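PDB 3AKB: putative calcium binding protein from Streptomyces coelicolor, which binds calcium ions through EF-hand loops and probably takes part in calcium-mediated regulation. Local coordinates for residues A7-T12 with A159-V164; N18-R23 with D69-R74. The protein carries 2 engineered substitutions. All blocks are in the same frame, centred on the assembly; numbering follows the deposited sequence.

Contact 1 (A7-T12 with A159-V164)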
ATOM      1  N   ALA A   7       3.081   1.240  15.109  1.00 14.79           N
ATOM      2  CA  ALA A   7       1.714   1.778  15.043  1.00 14.40           C
ATOM      3  C   ALA A   7       1.429   2.480  13.707  1.00 14.68           C
ATOM      4  O   ALA A   7       0.320   2.376  13.163  1.00 15.34           O
ATOM      5  CB  ALA A   7       1.457   2.714  16.200  1.00 15.83           C
ATOM      6  N   ALA A   8       2.422   3.190  13.175  1.00 13.76           N
ATOM      7  CA  ALA A   8       2.307   3.837  11.883  1.00 14.16           C
ATOM      8  C   ALA A   8       2.064   2.832  10.749  1.00 13.20           C
ATOM      9  O   ALA A   8       1.257   3.085   9.851  1.00 13.27           O
ATOM     10  CB  ALA A   8       3.552   4.692  11.598  1.00 13.75           C
ATOM     11  N   ARG A   9       2.775   1.706  10.776  1.00 12.32           N
ATOM     12  CA  ARG A   9       2.598   0.672   9.759  1.00 11.42           C
ATOM     13  C   ARG A   9       1.223   0.028   9.884  1.00 11.38           C
ATOM     14  O   ARG A   9       0.550  -0.213   8.881  1.00 11.40           O
ATOM     15  CB  ARG A   9       3.736  -0.367   9.820  1.00 10.81           C
ATOM     16  CG  ARG A   9       5.016   0.021   9.038  1.00 12.79           C
ATOM     17  CD  ARG A   9       5.748   1.144   9.729  1.00 15.27           C
ATOM     18  NE  ARG A   9       6.990   1.518   9.058  1.00 11.86           N
ATOM     19  CZ  ARG A   9       7.800   2.464   9.529  1.00 14.40           C
ATOM     20  NH1 ARG A   9       7.472   3.094  10.647  1.00 13.79           N
ATOM     21  NH2 ARG A   9       8.902   2.806   8.856  1.00 14.66           N
ATOM     22  N   PHE A  10       0.799  -0.228  11.112  1.00 11.48           N
ATOM     23  CA  PHE A  10      -0.541  -0.753  11.341  1.00 11.24           C
ATOM     24  C   PHE A  10      -1.622   0.170  10.791  1.00 11.66           C
ATOM     25  O   PHE A  10      -2.560  -0.291  10.137  1.00 12.04           O
ATOM     26  CB  PHE A  10      -0.790  -1.033  12.832  1.00 10.96           C
ATOM     27  CG  PHE A  10      -2.120  -1.701  13.103  1.00 10.92           C
ATOM     28  CD1 PHE A  10      -2.264  -3.067  12.900  1.00 11.67           C
ATOM     29  CD2 PHE A  10      -3.207  -0.970  13.540  1.00 12.44           C
ATOM     30  CE1 PHE A  10      -3.499  -3.698  13.124  1.00 11.79           C
ATOM     31  CE2 PHE A  10      -4.447  -1.594  13.763  1.00 12.57           C
ATOM     32  CZ  PHE A  10      -4.573  -2.964  13.556  1.00 11.65           C
ATOM     33  N   THR A  11      -1.517   1.458  11.098  1.00 12.05           N
ATOM     34  CA  THR A  11      -2.464   2.465  10.638  1.00 12.88           C
ATOM     35  C   THR A  11      -2.565   2.506   9.109  1.00 12.37           C
ATOM     36  O   THR A  11      -3.661   2.696   8.563  1.00 12.45           O
ATOM     37  CB  THR A  11      -2.084   3.867  11.197  1.00 14.07           C
ATOM     38  OG1 THR A  11      -2.095   3.839  12.633  1.00 17.50           O
ATOM     39  CG2 THR A  11      -3.058   4.951  10.724  1.00 15.32           C
ATOM     40  N   THR A  12      -1.440   2.321   8.421  1.00 11.99           N
ATOM     41  CA  THR A  12      -1.429   2.341   6.967  1.00 12.02           C
ATOM     42  C   THR A  12      -2.323   1.213   6.446  1.00 10.91           C
ATOM     43  O   THR A  12      -3.060   1.396   5.477  1.00 11.97           O
ATOM     44  CB  THR A  12       0.006   2.189   6.414  1.00 11.70           C
ATOM     45  OG1 THR A  12       0.793   3.316   6.840  1.00 14.08           O
ATOM     46  CG2 THR A  12      -0.018   2.122   4.891  1.00 13.20           C
ATOM     47  N   ALA A 159       8.809  -2.315   0.359  1.00 12.88           N
ATOM     48  CA  ALA A 159       9.561  -3.314   1.134  1.00 13.96           C
ATOM     49  C   ALA A 159      10.259  -2.669   2.341  1.00 13.96           C
ATOM     50  O   ALA A 159      10.224  -3.204   3.460  1.00 14.48           O
ATOM     51  CB  ALA A 159      10.585  -4.013   0.254  1.00 14.12           C
ATOM     52  N   ARG A 160      10.891  -1.518   2.114  1.00 14.95           N
ATOM     53  CA  ARG A 160      11.581  -0.781   3.168  1.00 16.09           C
ATOM     54  C   ARG A 160      10.617  -0.204   4.211  1.00 15.08           C
ATOM     55  O   ARG A 160      10.864  -0.298   5.425  1.00 15.21           O
ATOM     56  CB  ARG A 160      12.424   0.355   2.577  1.00 16.64           C
ATOM     57  CG  ARG A 160      13.721  -0.073   1.898  1.00 18.44           C
ATOM     58  CD  ARG A 160      14.450   1.126   1.277  1.00 20.26           C
ATOM     59  NE  ARG A 160      13.659   1.754   0.215  1.00 26.19           N
ATOM     60  CZ  ARG A 160      14.162   2.544  -0.735  1.00 27.47           C
ATOM     61  NH1 ARG A 160      15.460   2.833  -0.751  1.00 28.45           N
ATOM     62  NH2 ARG A 160      13.372   3.060  -1.662  1.00 28.40           N
ATOM     63  N   TYR A 161       9.529   0.421   3.755  1.00 13.83           N
ATOM     64  CA  TYR A 161       8.573   1.020   4.692  1.00 14.00           C
ATOM     65  C   TYR A 161       8.006  -0.028   5.662  1.00 14.07           C
ATOM     66  O   TYR A 161       7.834   0.274   6.850  1.00 15.00           O
ATOM     67  CB  TYR A 161       7.431   1.744   3.961  1.00 14.58           C
ATOM     68  CG  TYR A 161       6.382   2.294   4.897  1.00 13.85           C
ATOM     69  CD1 TYR A 161       6.633   3.407   5.690  1.00 16.50           C
ATOM     70  CD2 TYR A 161       5.139   1.676   5.009  1.00 13.99           C
ATOM     71  CE1 TYR A 161       5.653   3.895   6.571  1.00 13.15           C
ATOM     72  CE2 TYR A 161       4.150   2.173   5.878  1.00 14.16           C
ATOM     73  CZ  TYR A 161       4.425   3.261   6.653  1.00 15.50           C
ATOM     74  OH  TYR A 161       3.454   3.737   7.508  1.00 17.56           O
ATOM     75  N   PHE A 162       7.740  -1.243   5.173  1.00 14.22           N
ATOM     76  CA  PHE A 162       7.196  -2.303   6.047  1.00 13.79           C
ATOM     77  C   PHE A 162       8.275  -3.147   6.785  1.00 14.86           C
ATOM     78  O   PHE A 162       7.978  -4.178   7.434  1.00 15.35           O
ATOM     79  CB  PHE A 162       6.114  -3.124   5.321  1.00 13.53           C
ATOM     80  CG  PHE A 162       4.829  -2.345   5.094  1.00 12.78           C
ATOM     81  CD1 PHE A 162       4.036  -1.984   6.178  1.00 13.14           C
ATOM     82  CD2 PHE A 162       4.462  -1.902   3.823  1.00 12.31           C
ATOM     83  CE1 PHE A 162       2.859  -1.235   6.001  1.00 14.59           C
ATOM     84  CE2 PHE A 162       3.283  -1.168   3.635  1.00 12.39           C
ATOM     85  CZ  PHE A 162       2.489  -0.824   4.727  1.00 14.11           C
ATOM     86  N   THR A 163       9.520  -2.666   6.688  1.00 15.28           N
ATOM     87  CA  THR A 163      10.621  -3.133   7.515  1.00 15.89           C
ATOM     88  C   THR A 163      10.789  -2.138   8.652  1.00 16.03           C
ATOM     89  O   THR A 163      11.497  -1.125   8.531  1.00 16.60           O
ATOM     90  CB  THR A 163      11.914  -3.236   6.695  1.00 15.83           C
ATOM     91  OG1 THR A 163      11.704  -4.124   5.595  1.00 17.37           O
ATOM     92  CG2 THR A 163      13.070  -3.759   7.549  1.00 16.69           C
ATOM     93  N   VAL A 164      10.112  -2.404   9.759  1.00 16.23           N
ATOM     94  CA  VAL A 164      10.165  -1.494  10.882  1.00 16.87           C
ATOM     95  C   VAL A 164      11.536  -1.681  11.547  1.00 17.49           C
ATOM     96  O   VAL A 164      11.822  -2.748  12.087  1.00 17.34           O
ATOM     97  CB  VAL A 164       9.034  -1.772  11.882  1.00 16.63           C
ATOM     98  CG1 VAL A 164       9.133  -0.791  13.022  1.00 18.05           C
ATOM     99  CG2 VAL A 164       7.662  -1.681  11.183  1.00 18.26           C
TER
HETATM  100  O   HOH W   1      11.000   1.994   6.886  1.00 23.98           O
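Arg9, on the first EF-hand helix (2-13), reaches across to Tyr161 and Val164, where the last EF-hand helix (151-161) ends, so the first and last helices of a helix-loop-helix protein meet here. Arg9 NE donates a hydrogen bond to the backbone O of Tyr161 at 2.7 Å, almost straight at 174° and in the guanidinium plane, while NH2 adds a weak bond to the same oxygen. Phe162 is the first residue to leave helical geometry, and a long side chain with several N-H groups suits this C-terminal end. A water links Arg9 NH2 to Arg160 O, and NH1 turns back to Arg5 O. The guanidinium also stacks nearly parallel over one face of the Tyr161 ring, with NE toward the rim, planes 16° apart, in an off-centre cation-pi contact with CZ 4.5 Å from the centroid. The bend at chi2 (71°) places CD over this face and 3.7 Å from Val164 CG2. An alanine in place of Arg9 would probably leave Tyr161 O without its side-chain donor and take the guanidinium off the Tyr161 ring. Apolar contacts add Arg9 CG, 3.6 Å from Phe162 CD1, and Thr12 CG2 at the edge of the Phe162 ring. Threonine suits its place by offering both a methyl and a hydroxyl. Away from the arginine, the hydroxyls Thr12 OG1 and Tyr161 OH share a hydrogen bond of 2.8 Å.

Contact 2 (N18-R23 with D69-R74). With CA (calcium ion), chain H; CA (calcium ion), chain E; CA (calcium ion), chain F.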
ATOM      1  N   ASN A  18     -10.475   1.231  12.488  1.00 12.48           N
ATOM      2  CA  ASN A  18     -11.286   0.585  13.521  1.00 12.67           C
ATOM      3  C   ASN A  18     -10.532  -0.447  14.392  1.00 12.82           C
ATOM      4  O   ASN A  18     -11.136  -1.179  15.193  1.00 12.87           O
ATOM      5  CB  ASN A  18     -12.536   0.001  12.876  1.00 11.88           C
ATOM      6  CG  ASN A  18     -12.244  -1.251  12.087  1.00 12.09           C
ATOM      7  OD1 ASN A  18     -11.089  -1.644  11.881  1.00 10.50           O
ATOM      8  ND2 ASN A  18     -13.300  -1.929  11.685  1.00 13.50           N
ATOM      9  N   GLY A  19      -9.211  -0.490  14.247  1.00 11.85           N
ATOM     10  CA  GLY A  19      -8.356  -1.280  15.143  1.00 11.21           C
ATOM     11  C   GLY A  19      -8.044  -2.699  14.737  1.00 10.80           C
ATOM     12  O   GLY A  19      -7.303  -3.418  15.419  1.00 13.07           O
ATOM     13  N   HIS A  20      -8.611  -3.132  13.607  1.00 10.55           N
ATOM     14  CA  HIS A  20      -8.225  -4.410  13.057  1.00 10.42           C
ATOM     15  C   HIS A  20      -8.226  -4.305  11.548  1.00 10.12           C
ATOM     16  O   HIS A  20      -8.959  -3.496  10.994  1.00  9.96           O
ATOM     17  CB  HIS A  20      -9.152  -5.541  13.557  1.00 11.31           C
ATOM     18  CG  HIS A  20     -10.577  -5.434  13.099  1.00 10.35           C
ATOM     19  ND1 HIS A  20     -11.584  -4.951  13.909  1.00 14.09           N
ATOM     20  CD2 HIS A  20     -11.172  -5.815  11.943  1.00 13.04           C
ATOM     21  CE1 HIS A  20     -12.733  -4.991  13.251  1.00 13.71           C
ATOM     22  NE2 HIS A  20     -12.514  -5.536  12.064  1.00 13.61           N
ATOM     23  N   ILE A  21      -7.399  -5.116  10.903  1.00  9.80           N
ATOM     24  CA  ILE A  21      -7.277  -5.103   9.443  1.00 10.32           C
ATOM     25  C   ILE A  21      -8.178  -6.201   8.873  1.00 10.30           C
ATOM     26  O   ILE A  21      -8.069  -7.367   9.296  1.00 10.33           O
ATOM     27  CB  ILE A  21      -5.819  -5.324   9.015  1.00 10.39           C
ATOM     28  CG1 ILE A  21      -4.919  -4.262   9.679  1.00 10.10           C
ATOM     29  CG2 ILE A  21      -5.702  -5.250   7.488  1.00 11.13           C
ATOM     30  CD1 ILE A  21      -3.461  -4.643   9.786  1.00 12.14           C
ATOM     31  N   ASP A  22      -9.058  -5.802   7.945  1.00 10.24           N
ATOM     32  CA  ASP A  22     -10.007  -6.666   7.210  1.00  9.97           C
ATOM     33  C   ASP A  22      -9.731  -6.573   5.716  1.00  9.96           C
ATOM     34  O   ASP A  22      -9.109  -5.621   5.240  1.00  8.83           O
ATOM     35  CB  ASP A  22     -11.454  -6.108   7.290  1.00 11.25           C
ATOM     36  CG  ASP A  22     -12.118  -6.312   8.608  1.00 10.05           C
ATOM     37  OD1 ASP A  22     -11.983  -7.372   9.269  1.00 13.39           O
ATOM     38  OD2 ASP A  22     -12.824  -5.351   8.974  1.00 12.85           O
ATOM     39  N   ARG A  23     -10.294  -7.517   4.958  1.00  9.03           N
ATOM     40  CA  ARG A  23     -10.252  -7.392   3.506  1.00  9.86           C
ATOM     41  C   ARG A  23     -10.861  -6.050   3.105  1.00  9.33           C
ATOM     42  O   ARG A  23     -10.402  -5.435   2.164  1.00  8.99           O
ATOM     43  CB  ARG A  23     -10.977  -8.537   2.807  1.00 10.93           C
ATOM     44  CG  ARG A  23     -10.732  -8.552   1.306  1.00 13.34           C
ATOM     45  CD  ARG A  23     -11.540  -9.629   0.642  1.00 16.08           C
ATOM     46  NE  ARG A  23     -12.926  -9.213   0.506  1.00 14.80           N
ATOM     47  CZ  ARG A  23     -13.810  -9.828  -0.266  1.00 13.29           C
ATOM     48  NH1 ARG A  23     -13.459 -10.919  -0.956  1.00 14.15           N
ATOM     49  NH2 ARG A  23     -15.045  -9.356  -0.310  1.00 11.83           N
ATOM     50  N   ASP A  69      -9.530 -15.945  11.756  1.00 14.44           N
ATOM     51  CA  ASP A  69     -10.835 -15.312  11.727  1.00 13.69           C
ATOM     52  C   ASP A  69     -10.925 -14.200  10.684  1.00 12.94           C
ATOM     53  O   ASP A  69     -11.942 -13.527  10.600  1.00 12.10           O
ATOM     54  CB  ASP A  69     -11.252 -14.813  13.116  1.00 13.89           C
ATOM     55  CG  ASP A  69     -10.448 -13.606  13.600  1.00 13.72           C
ATOM     56  OD1 ASP A  69      -9.372 -13.282  13.014  1.00 13.35           O
ATOM     57  OD2 ASP A  69     -10.908 -12.965  14.582  1.00 16.56           O
ATOM     58  N   GLN A  70      -9.857 -14.015   9.896  1.00 12.01           N
ATOM     59  CA  GLN A  70      -9.863 -13.043   8.785  1.00 11.18           C
ATOM     60  C   GLN A  70     -10.058 -11.585   9.244  1.00 11.49           C
ATOM     61  O   GLN A  70     -10.640 -10.745   8.544  1.00 12.19           O
ATOM     62  CB  GLN A  70     -10.858 -13.505   7.695  1.00 10.65           C
ATOM     63  CG  GLN A  70     -10.407 -14.835   7.052  1.00 11.17           C
ATOM     64  CD  GLN A  70     -11.452 -15.489   6.156  1.00 12.63           C
ATOM     65  OE1 GLN A  70     -12.594 -15.033   6.060  1.00 12.04           O
ATOM     66  NE2 GLN A  70     -11.052 -16.579   5.506  1.00 14.51           N
ATOM     67  N   ARG A  71      -9.582 -11.325  10.463  1.00 11.19           N
ATOM     68  CA  ARG A  71      -9.361  -9.997  11.027  1.00 13.02           C
ATOM     69  C   ARG A  71      -7.937 -10.063  11.580  1.00 12.48           C
ATOM     70  O   ARG A  71      -7.542 -11.067  12.218  1.00 13.23           O
ATOM     71  CB  ARG A  71     -10.327  -9.683  12.183  1.00 13.70           C
ATOM     72  CG  ARG A  71     -11.794  -9.540  11.785  1.00 15.53           C
ATOM     73  CD  ARG A  71     -12.644  -9.164  12.990  1.00 15.99           C
ATOM     74  NE  ARG A  71     -12.769 -10.314  13.864  1.00 21.84           N
ATOM     75  CZ  ARG A  71     -13.801 -11.140  13.840  1.00 24.01           C
ATOM     76  NH1 ARG A  71     -14.796 -10.910  12.988  1.00 27.52           N
ATOM     77  NH2 ARG A  71     -13.843 -12.177  14.667  1.00 26.44           N
ATOM     78  N   ILE A  72      -7.139  -9.037  11.314  1.00 11.64           N
ATOM     79  CA  ILE A  72      -5.808  -8.962  11.921  1.00 12.25           C
ATOM     80  C   ILE A  72      -5.854  -7.889  12.995  1.00 11.01           C
ATOM     81  O   ILE A  72      -5.999  -6.704  12.693  1.00 10.95           O
ATOM     82  CB  ILE A  72      -4.731  -8.565  10.891  1.00 11.81           C
ATOM     83  CG1 ILE A  72      -4.709  -9.574   9.733  1.00 13.57           C
ATOM     84  CG2 ILE A  72      -3.357  -8.461  11.574  1.00 13.00           C
ATOM     85  CD1 ILE A  72      -3.935  -9.077   8.488  1.00 14.36           C
ATOM     86  N   THR A  73      -5.768  -8.306  14.258  1.00 12.47           N
ATOM     87  CA  THR A  73      -5.792  -7.365  15.367  1.00 12.88           C
ATOM     88  C   THR A  73      -4.464  -6.620  15.501  1.00 13.19           C
ATOM     89  O   THR A  73      -3.438  -7.066  14.963  1.00 12.59           O
ATOM     90  CB  THR A  73      -6.102  -8.075  16.702  1.00 13.13           C
ATOM     91  OG1 THR A  73      -5.095  -9.054  16.953  1.00 13.85           O
ATOM     92  CG2 THR A  73      -7.453  -8.743  16.661  1.00 13.77           C
ATOM     93  N   ARG A  74      -4.510  -5.483  16.203  1.00 15.16           N
ATOM     94  CA  ARG A  74      -3.301  -4.780  16.610  1.00 16.89           C
ATOM     95  C   ARG A  74      -2.305  -5.752  17.238  1.00 17.70           C
ATOM     96  O   ARG A  74      -1.134  -5.779  16.854  1.00 18.57           O
ATOM     97  CB  ARG A  74      -3.660  -3.676  17.597  1.00 17.64           C
ATOM     98  CG  ARG A  74      -2.662  -2.518  17.656  1.00 19.97           C
ATOM     99  CD  ARG A  74      -3.215  -1.385  18.513  1.00 23.26           C
ATOM    100  NE  ARG A  74      -4.372  -0.729  17.902  1.00 28.78           N
ATOM    101  CZ  ARG A  74      -4.297   0.296  17.059  1.00 30.92           C
ATOM    102  NH1 ARG A  74      -3.114   0.789  16.707  1.00 33.21           N
ATOM    103  NH2 ARG A  74      -5.410   0.830  16.566  1.00 32.62           N
TER
HETATM  104 CA    CA H 174     -13.944  -5.842  10.733  1.00  8.57          CA
HETATM  105 CA    CA E 171      -9.992  -1.778   9.746  1.00  9.00          CA
HETATM  106 CA    CA F 172      -7.163 -12.812  13.625  1.00 11.76          CA
HETATM  107  O   HOH W   2      -7.030  -4.888  17.630  1.00 22.43           O
HETATM  108  O   HOH W   3     -13.393  -9.811   8.975  1.00 11.60           O
HETATM  109  O   HOH W   4     -12.002  -2.802   9.053  1.00  9.91           O
HETATM  110  O   HOH W   5     -11.544  -9.841   6.080  1.00  9.34           O
HETATM  111  O   HOH W   6      -8.296 -11.968  15.701  1.00 20.01           O
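Arg71 runs alongside Asp22 and across His20, and the three methylene carbons of its side chain each find a partner. CB lies 4.0 Å from His20 CD2; CG comes 3.3 Å from Asp22 OD1; CD sits over one face of the imidazole, offset toward its rim, in a CH-pi contact 3.9 Å from the centroid. The bend at chi3 (-73°) carries CZ away from the extended line of the chain, and at the tip NH2 forms a salt bridge with Asp69 OD2, 3.0 Å long and weak as a hydrogen bond. The backbones form the short antiparallel sheet that pairs two EF-hand calcium loops: Ile21 N bonds to Ile72 O and Ile72 N to Ile21 O, both at 2.8 Å. Their branched side chains suit a strand and meet CB to CB on the sheet face turned to Phe13 and Trp57. His20 and Arg71 each give a backbone O to the calcium ion of their own loop, joined by Asn18 OD1 and Asp69 OD1. Gly19 suits its place, because at its backbone angles a side chain would press against the preceding carbonyl. His20 serves twice, since its NE2 also binds a further calcium ion at 2.0 Å, with Asp22 OD2 on the same ion at 2.1 Å.

Overall arrangement
From the N terminus the chain runs through helix 2-13, which supplies residues 7-12 of contact 1, and passes directly into the first calcium loop, where residues 18-23 open contact 2. Helices 23-37 and 44-64 follow before residues 69-74 close contact 2 and join the first two EF-hand loops. Helices 74-87 to 151-161 follow, and residues 159-164, at the end of the last of them and just beyond, return to helix 2-13, so contact 1 closes the larger loop with contact 2 nested inside it. Phe10 connects the two: on helix 2-13 it points away from residues 159-164 and packs against Gly19, Ile21 and Arg74. The first helix thus touches both the paired loops and the C-terminal EF-hand.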